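Local coordinates for N-acetylgalactosaminyltransferase 7 (Homo sapiens, PDB 6IWR), which belongs to the human polypeptide GalNAc transferase group and combines a GT-A-type glycosyltransferase domain with a ricin-type beta-trefoil lectin domain, at residues L147-I153 / Y178-L184; S169-P175 / E245-Y251. All blocks are in the same frame, centred on the assembly; numbering follows the deposited sequence.

Interaction 1: L147-I153 / Y178-L184; sequences LTSSVVI and YLAEIVL
An apolar row formed by V151, I153, L179, I182 and L184 lines one face of two neighbouring parallel strands, 149-153 and 179-184. V151 CG2 meets I182 CG2 at 3.6 Å and V151 CG1 meets L179 CD2 at 3.9 Å. The mt rotamer of I153 brings I153 CD1 to L184 CD2 (3.7 Å) and to I182 CG2 (4.2 Å). The strand axes approach to 4.7 Å and run 18° apart. V151 is level with I182 (CA-CA 5.0 Å), V152 with V183 (4.7 Å) and I153 with L184 (4.8 Å), whereas S149 is level with L179 (5.5 Å). The second strand therefore carries one extra residue, a beta bulge at A180, whose phi/psi of -76/-29° breaks the extended backbone. The parallel ladder runs S149 N to Y178 O (2.8 Å), A180 N to S149 O (2.9 Å), V151 N to E181 O (3.2 Å), V183 N to V151 O (2.9 Å) and I153 N to V183 O (3.0 Å). On the opposite face V152 and V183 are apolar, but the S150/E181 end is polar: S150 OG donates to E181 OE2 at 2.8 Å, and E181 also pairs with K210 in a salt bridge and accepts from L233 N. The strands belong to the beta-alpha-beta unit 149-155, 160-173, 179-186 of the GT-A fold. Helix 160-173 packs V167, V170 and I171 on the apolar face, while strand 236-240 bonds to the far edge of 149-155 and strand 209-213 flanks 179-186.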
loop_
_atom_site.group_PDB
_atom_site.type_symbol
_atom_site.label_atom_id
_atom_site.label_comp_id
_atom_site.label_asym_id
_atom_site.label_seq_id
_atom_site.Cartn_x
_atom_site.Cartn_y
_atom_site.Cartn_z
ATOM N N LEU A 147 -10.287 -40.425 -20.030
ATOM C CA LEU A 147 -10.446 -39.536 -21.165
ATOM C C LEU A 147 -9.134 -38.860 -21.509
ATOM O O LEU A 147 -8.324 -38.610 -20.647
ATOM C CB LEU A 147 -11.450 -38.447 -20.826
ATOM C CG LEU A 147 -12.956 -38.526 -21.051
ATOM C CD1 LEU A 147 -13.416 -39.817 -21.671
ATOM C CD2 LEU A 147 -13.717 -38.253 -19.776
ATOM N N THR A 148 -8.931 -38.549 -22.775
ATOM C CA THR A 148 -7.799 -37.721 -23.182
ATOM C C THR A 148 -8.072 -36.242 -22.873
ATOM O O THR A 148 -9.198 -35.848 -22.570
ATOM C CB THR A 148 -7.531 -37.895 -24.666
ATOM O OG1 THR A 148 -8.660 -37.402 -25.404
ATOM C CG2 THR A 148 -7.311 -39.372 -25.000
ATOM N N SER A 149 -7.042 -35.398 -22.965
ATOM C CA SER A 149 -7.244 -33.986 -22.654
ATOM C C SER A 149 -6.459 -33.063 -23.574
ATOM O O SER A 149 -5.317 -33.353 -23.963
ATOM C CB SER A 149 -6.861 -33.665 -21.191
ATOM O OG SER A 149 -7.718 -34.338 -20.287
ATOM N N SER A 150 -7.070 -31.928 -23.890
ATOM C CA SER A 150 -6.345 -30.769 -24.397
ATOM C C SER A 150 -6.087 -29.839 -23.216
ATOM O O SER A 150 -7.043 -29.400 -22.567
ATOM C CB SER A 150 -7.164 -30.064 -25.482
ATOM O OG SER A 150 -7.430 -30.929 -26.589
ATOM N N VAL A 151 -4.828 -29.562 -22.887
ATOM C CA VAL A 151 -4.583 -28.507 -21.907
ATOM C C VAL A 151 -4.449 -27.193 -22.666
ATOM O O VAL A 151 -3.707 -27.100 -23.654
ATOM C CB VAL A 151 -3.355 -28.789 -21.002
ATOM C CG1 VAL A 151 -3.187 -30.268 -20.662
ATOM C CG2 VAL A 151 -2.063 -28.208 -21.545
ATOM N N VAL A 152 -5.206 -26.184 -22.245
ATOM C CA VAL A 152 -5.146 -24.875 -22.875
ATOM C C VAL A 152 -4.585 -23.896 -21.860
ATOM O O VAL A 152 -4.990 -23.897 -20.694
ATOM C CB VAL A 152 -6.514 -24.422 -23.420
ATOM C CG1 VAL A 152 -7.417 -25.631 -23.722
ATOM C CG2 VAL A 152 -7.153 -23.547 -22.483
ATOM N N ILE A 153 -3.603 -23.120 -22.298
ATOM C CA ILE A 153 -2.935 -22.103 -21.504
ATOM C C ILE A 153 -3.147 -20.793 -22.246
ATOM O O ILE A 153 -2.648 -20.617 -23.366
ATOM C CB ILE A 153 -1.435 -22.389 -21.329
ATOM C CG1 ILE A 153 -1.208 -23.725 -20.654
ATOM C CG2 ILE A 153 -0.760 -21.286 -20.505
ATOM C CD1 ILE A 153 0.185 -24.178 -20.797
ATOM N N TYR A 178 -2.536 -39.742 -22.729
ATOM C CA TYR A 178 -3.720 -38.931 -22.435
ATOM C C TYR A 178 -3.582 -37.491 -22.893
ATOM O O TYR A 178 -4.589 -36.783 -22.948
ATOM C CB TYR A 178 -4.058 -38.972 -20.944
ATOM C CG TYR A 178 -4.157 -40.395 -20.471
ATOM C CD1 TYR A 178 -5.296 -41.157 -20.728
ATOM C CD2 TYR A 178 -3.081 -41.015 -19.849
ATOM C CE1 TYR A 178 -5.373 -42.475 -20.326
ATOM C CE2 TYR A 178 -3.160 -42.331 -19.451
ATOM C CZ TYR A 178 -4.299 -43.047 -19.699
ATOM O OH TYR A 178 -4.345 -44.343 -19.302
ATOM N N LEU A 179 -2.384 -37.051 -23.261
ATOM C CA LEU A 179 -2.140 -35.660 -23.616
ATOM C C LEU A 179 -2.351 -35.500 -25.112
ATOM O O LEU A 179 -1.463 -35.800 -25.911
ATOM C CB LEU A 179 -0.734 -35.259 -23.224
ATOM C CG LEU A 179 -0.603 -33.838 -22.697
ATOM C CD1 LEU A 179 0.693 -33.227 -23.177
ATOM C CD2 LEU A 179 -1.779 -32.970 -23.060
ATOM N N ALA A 180 -3.520 -35.002 -25.502
ATOM C CA ALA A 180 -3.840 -34.918 -26.921
ATOM C C ALA A 180 -3.127 -33.767 -27.625
ATOM O O ALA A 180 -2.864 -33.862 -28.832
ATOM C CB ALA A 180 -5.351 -34.780 -27.097
ATOM N N GLU A 181 -2.825 -32.681 -26.905
ATOM C CA GLU A 181 -2.273 -31.443 -27.453
ATOM C C GLU A 181 -2.193 -30.431 -26.318
ATOM O O GLU A 181 -2.957 -30.500 -25.352
ATOM C CB GLU A 181 -3.139 -30.880 -28.597
ATOM C CG GLU A 181 -4.494 -30.371 -28.110
ATOM C CD GLU A 181 -5.398 -29.807 -29.202
ATOM O OE1 GLU A 181 -4.874 -29.472 -30.297
ATOM O OE2 GLU A 181 -6.635 -29.701 -28.952
ATOM N N ILE A 182 -1.265 -29.489 -26.440
ATOM C CA ILE A 182 -1.182 -28.348 -25.545
ATOM C C ILE A 182 -1.402 -27.119 -26.410
ATOM O O ILE A 182 -0.571 -26.798 -27.269
ATOM C CB ILE A 182 0.160 -28.271 -24.804
ATOM C CG1 ILE A 182 0.359 -29.511 -23.905
ATOM C CG2 ILE A 182 0.213 -26.971 -23.998
ATOM C CD1 ILE A 182 1.753 -29.611 -23.237
ATOM N N VAL A 183 -2.524 -26.445 -26.202
ATOM C CA VAL A 183 -2.916 -25.291 -27.005
ATOM C C VAL A 183 -2.607 -24.027 -26.213
ATOM O O VAL A 183 -3.236 -23.767 -25.180
ATOM C CB VAL A 183 -4.406 -25.358 -27.371
ATOM C CG1 VAL A 183 -4.881 -24.015 -27.947
ATOM C CG2 VAL A 183 -4.661 -26.490 -28.337
ATOM N N LEU A 184 -1.637 -23.244 -26.676
ATOM C CA LEU A 184 -1.374 -21.945 -26.073
ATOM C C LEU A 184 -2.204 -20.914 -26.820
ATOM O O LEU A 184 -2.240 -20.924 -28.055
ATOM C CB LEU A 184 0.111 -21.580 -26.123
ATOM C CG LEU A 184 1.159 -22.629 -25.738
ATOM C CD1 LEU A 184 2.553 -22.102 -26.073
ATOM C CD2 LEU A 184 1.085 -23.083 -24.261
#

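Interaction 2: S169-P175 / E245-Y251; sequences SVIKRTP and EVAVNWY
Within the GT-A-type domain, side-chain hydrogen bonds tie the C-terminal end of helix 160-173 to the end of strand 244-246 and the loop after it, which turns at N249 (phi/psi 50/54°). The nearest CA pairs are S169-E245 and R173-V248, both 5.7 Å. S169 OG accepts from V246 N at 3.0 Å; S169 O takes the helical bond from R173 N at 3.0 Å. The extended R173 side chain (chi1 m, chi2 and chi3 t) lies along 246-248, where R173 NH2 makes a weak bond to V246 O (3.1 Å). Its stronger partner is E81, a salt bridge through NH1. T174 OG1 is used twice: with chi1 m it donates to V170 O (2.8 Å) and accepts from W250 NE1 (2.8 Å) at the edge of the indole, which W250 brings there with chi1 p. A water accepts from N249 N at 2.7 Å and donates a weak bond to R173 O at 3.3 Å. Apolar contacts are lighter: V170 CG1 to W250 CZ2 at 4.3 Å, P175 CD to Y251 CB at 4.1 Å. With its own proton committed to V170 O, T174 OG1 presents a lone pair to the indole, an arrangement consistent with fixing the W250 NH.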
loop_
_atom_site.group_PDB
_atom_site.type_symbol
_atom_site.label_atom_id
_atom_site.label_comp_id
_atom_site.label_asym_id
_atom_site.label_seq_id
_atom_site.Cartn_x
_atom_site.Cartn_y
_atom_site.Cartn_z
ATOM N N SER A 169 6.582 -28.679 -17.579
ATOM C CA SER A 169 6.041 -29.423 -16.453
ATOM C C SER A 169 4.899 -30.336 -16.897
ATOM O O SER A 169 4.859 -31.511 -16.520
ATOM C CB SER A 169 5.624 -28.429 -15.368
ATOM O OG SER A 169 4.269 -28.532 -15.004
ATOM N N VAL A 170 3.987 -29.831 -17.736
ATOM C CA VAL A 170 2.865 -30.643 -18.219
ATOM C C VAL A 170 3.368 -31.818 -19.049
ATOM O O VAL A 170 2.923 -32.968 -18.878
ATOM C CB VAL A 170 1.880 -29.780 -19.028
ATOM C CG1 VAL A 170 0.878 -30.680 -19.756
ATOM C CG2 VAL A 170 1.180 -28.775 -18.128
ATOM N N ILE A 171 4.297 -31.544 -19.972
ATOM C CA ILE A 171 4.938 -32.609 -20.731
ATOM C C ILE A 171 5.625 -33.598 -19.787
ATOM O O ILE A 171 5.522 -34.819 -19.955
ATOM C CB ILE A 171 5.913 -31.988 -21.748
ATOM C CG1 ILE A 171 5.155 -31.048 -22.692
ATOM C CG2 ILE A 171 6.655 -33.062 -22.520
ATOM C CD1 ILE A 171 5.036 -31.571 -24.106
ATOM N N LYS A 172 6.283 -33.101 -18.740
ATOM C CA LYS A 172 7.087 -34.010 -17.925
ATOM C C LYS A 172 6.230 -34.977 -17.114
ATOM O O LYS A 172 6.584 -36.147 -16.976
ATOM C CB LYS A 172 8.016 -33.238 -16.998
ATOM C CG LYS A 172 9.117 -34.113 -16.448
ATOM C CD LYS A 172 10.198 -33.304 -15.749
ATOM C CE LYS A 172 11.297 -34.179 -15.207
ATOM N NZ LYS A 172 12.172 -33.418 -14.277
ATOM N N ARG A 173 5.127 -34.522 -16.542
ATOM C CA ARG A 173 4.447 -35.332 -15.540
ATOM C C ARG A 173 3.116 -35.881 -16.029
ATOM O O ARG A 173 2.322 -36.391 -15.227
ATOM C CB ARG A 173 4.265 -34.523 -14.265
ATOM C CG ARG A 173 5.548 -33.853 -13.857
ATOM C CD ARG A 173 5.436 -33.246 -12.505
ATOM N NE ARG A 173 6.766 -32.897 -12.024
ATOM C CZ ARG A 173 7.307 -31.684 -12.084
ATOM N NH1 ARG A 173 8.535 -31.494 -11.625
ATOM N NH2 ARG A 173 6.627 -30.666 -12.592
ATOM N N THR A 174 2.866 -35.818 -17.324
ATOM C CA THR A 174 1.598 -36.280 -17.817
ATOM C C THR A 174 1.816 -37.458 -18.738
ATOM O O THR A 174 2.588 -37.355 -19.700
ATOM C CB THR A 174 0.868 -35.151 -18.553
ATOM O OG1 THR A 174 0.710 -34.059 -17.651
ATOM C CG2 THR A 174 -0.495 -35.575 -18.949
ATOM N N PRO A 175 1.156 -38.581 -18.471
ATOM C CA PRO A 175 1.240 -39.733 -19.379
ATOM C C PRO A 175 0.982 -39.317 -20.822
ATOM O O PRO A 175 -0.044 -38.716 -21.141
ATOM C CB PRO A 175 0.145 -40.670 -18.867
ATOM C CG PRO A 175 -0.212 -40.158 -17.516
ATOM C CD PRO A 175 0.054 -38.698 -17.506
ATOM N N GLU A 245 3.017 -25.022 -12.261
ATOM C CA GLU A 245 3.850 -26.228 -12.246
ATOM C C GLU A 245 3.014 -27.364 -11.673
ATOM O O GLU A 245 2.673 -27.379 -10.484
ATOM C CB GLU A 245 5.142 -26.036 -11.446
ATOM C CG GLU A 245 6.150 -25.157 -12.145
ATOM C CD GLU A 245 7.417 -24.934 -11.323
ATOM O OE1 GLU A 245 8.154 -25.912 -11.078
ATOM O OE2 GLU A 245 7.673 -23.780 -10.909
ATOM N N VAL A 246 2.688 -28.294 -12.510
ATOM C CA VAL A 246 1.791 -29.384 -12.158
ATOM C C VAL A 246 2.529 -30.413 -11.302
ATOM O O VAL A 246 3.691 -30.750 -11.574
ATOM C CB VAL A 246 1.276 -29.981 -13.476
ATOM C CG1 VAL A 246 2.076 -31.212 -13.843
ATOM C CG2 VAL A 246 -0.212 -30.213 -13.425
ATOM N N ALA A 247 1.872 -30.921 -10.250
ATOM C CA ALA A 247 2.459 -31.923 -9.351
ATOM C C ALA A 247 2.555 -33.303 -10.019
ATOM O O ALA A 247 2.062 -33.513 -11.130
ATOM C CB ALA A 247 1.631 -32.038 -8.086
ATOM N N VAL A 248 3.164 -34.287 -9.320
ATOM C CA VAL A 248 3.312 -35.602 -9.950
ATOM C C VAL A 248 2.034 -36.396 -9.753
ATOM O O VAL A 248 1.387 -36.327 -8.701
ATOM C CB VAL A 248 4.557 -36.389 -9.453
ATOM C CG1 VAL A 248 5.694 -35.478 -9.018
ATOM C CG2 VAL A 248 4.217 -37.463 -8.422
ATOM N N ASN A 249 1.675 -37.155 -10.788
ATOM C CA ASN A 249 0.398 -37.851 -10.881
ATOM C C ASN A 249 -0.765 -36.908 -10.597
ATOM O O ASN A 249 -1.617 -37.178 -9.744
ATOM C CB ASN A 249 0.350 -39.062 -9.956
ATOM C CG ASN A 249 -0.861 -39.905 -10.205
ATOM O OD1 ASN A 249 -1.419 -39.872 -11.299
ATOM N ND2 ASN A 249 -1.287 -40.659 -9.206
ATOM N N TRP A 250 -0.796 -35.786 -11.334
ATOM C CA TRP A 250 -1.912 -34.848 -11.248
ATOM C C TRP A 250 -3.054 -35.243 -12.148
ATOM O O TRP A 250 -4.186 -34.798 -11.921
ATOM C CB TRP A 250 -1.502 -33.424 -11.635
ATOM C CG TRP A 250 -1.133 -33.288 -13.087
ATOM C CD1 TRP A 250 -0.020 -33.804 -13.694
ATOM C CD2 TRP A 250 -1.863 -32.590 -14.122
ATOM N NE1 TRP A 250 -0.003 -33.458 -15.029
ATOM C CE2 TRP A 250 -1.120 -32.727 -15.323
ATOM C CE3 TRP A 250 -3.060 -31.849 -14.147
ATOM C CZ2 TRP A 250 -1.534 -32.166 -16.538
ATOM C CZ3 TRP A 250 -3.475 -31.290 -15.368
ATOM C CH2 TRP A 250 -2.708 -31.457 -16.544
ATOM N N TYR A 251 -2.783 -36.072 -13.150
ATOM C CA TYR A 251 -3.714 -36.257 -14.247
ATOM C C TYR A 251 -4.814 -37.256 -13.901
ATOM O O TYR A 251 -6.002 -36.983 -14.117
ATOM C CB TYR A 251 -2.955 -36.691 -15.497
ATOM C CG TYR A 251 -3.852 -36.733 -16.698
ATOM C CD1 TYR A 251 -4.050 -35.599 -17.468
ATOM C CD2 TYR A 251 -4.552 -37.906 -17.044
ATOM C CE1 TYR A 251 -4.903 -35.619 -18.566
ATOM C CE2 TYR A 251 -5.407 -37.936 -18.136
ATOM C CZ TYR A 251 -5.579 -36.783 -18.890
ATOM O OH TYR A 251 -6.414 -36.780 -19.978
HETATM O O HOH W 1 3.503 -37.985 -12.531
#

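Interactions 1 and 2, centred 12 Å apart, are joined through Y251 of the second. Y251 OH probably hydrogen-bonds to L147 O at 2.7 Å and to S149 OG at 2.8 Å, at the start of strand 149-155, and Y251 CE2 packs 3.3 Å from Y178 CB. Segment 169-175 meets the strand pair too: V170 of the helix touches I182, and T174 just after it touches L179. Helix 160-173 thus packs on the apolar face of the pair, while Y251 meets the strand starts directly. Both contacts therefore frame one GT-A core. The manganese ion lies beyond direct reach, about 11 Å from the side chain of I153 and about 14 Å from that of E245.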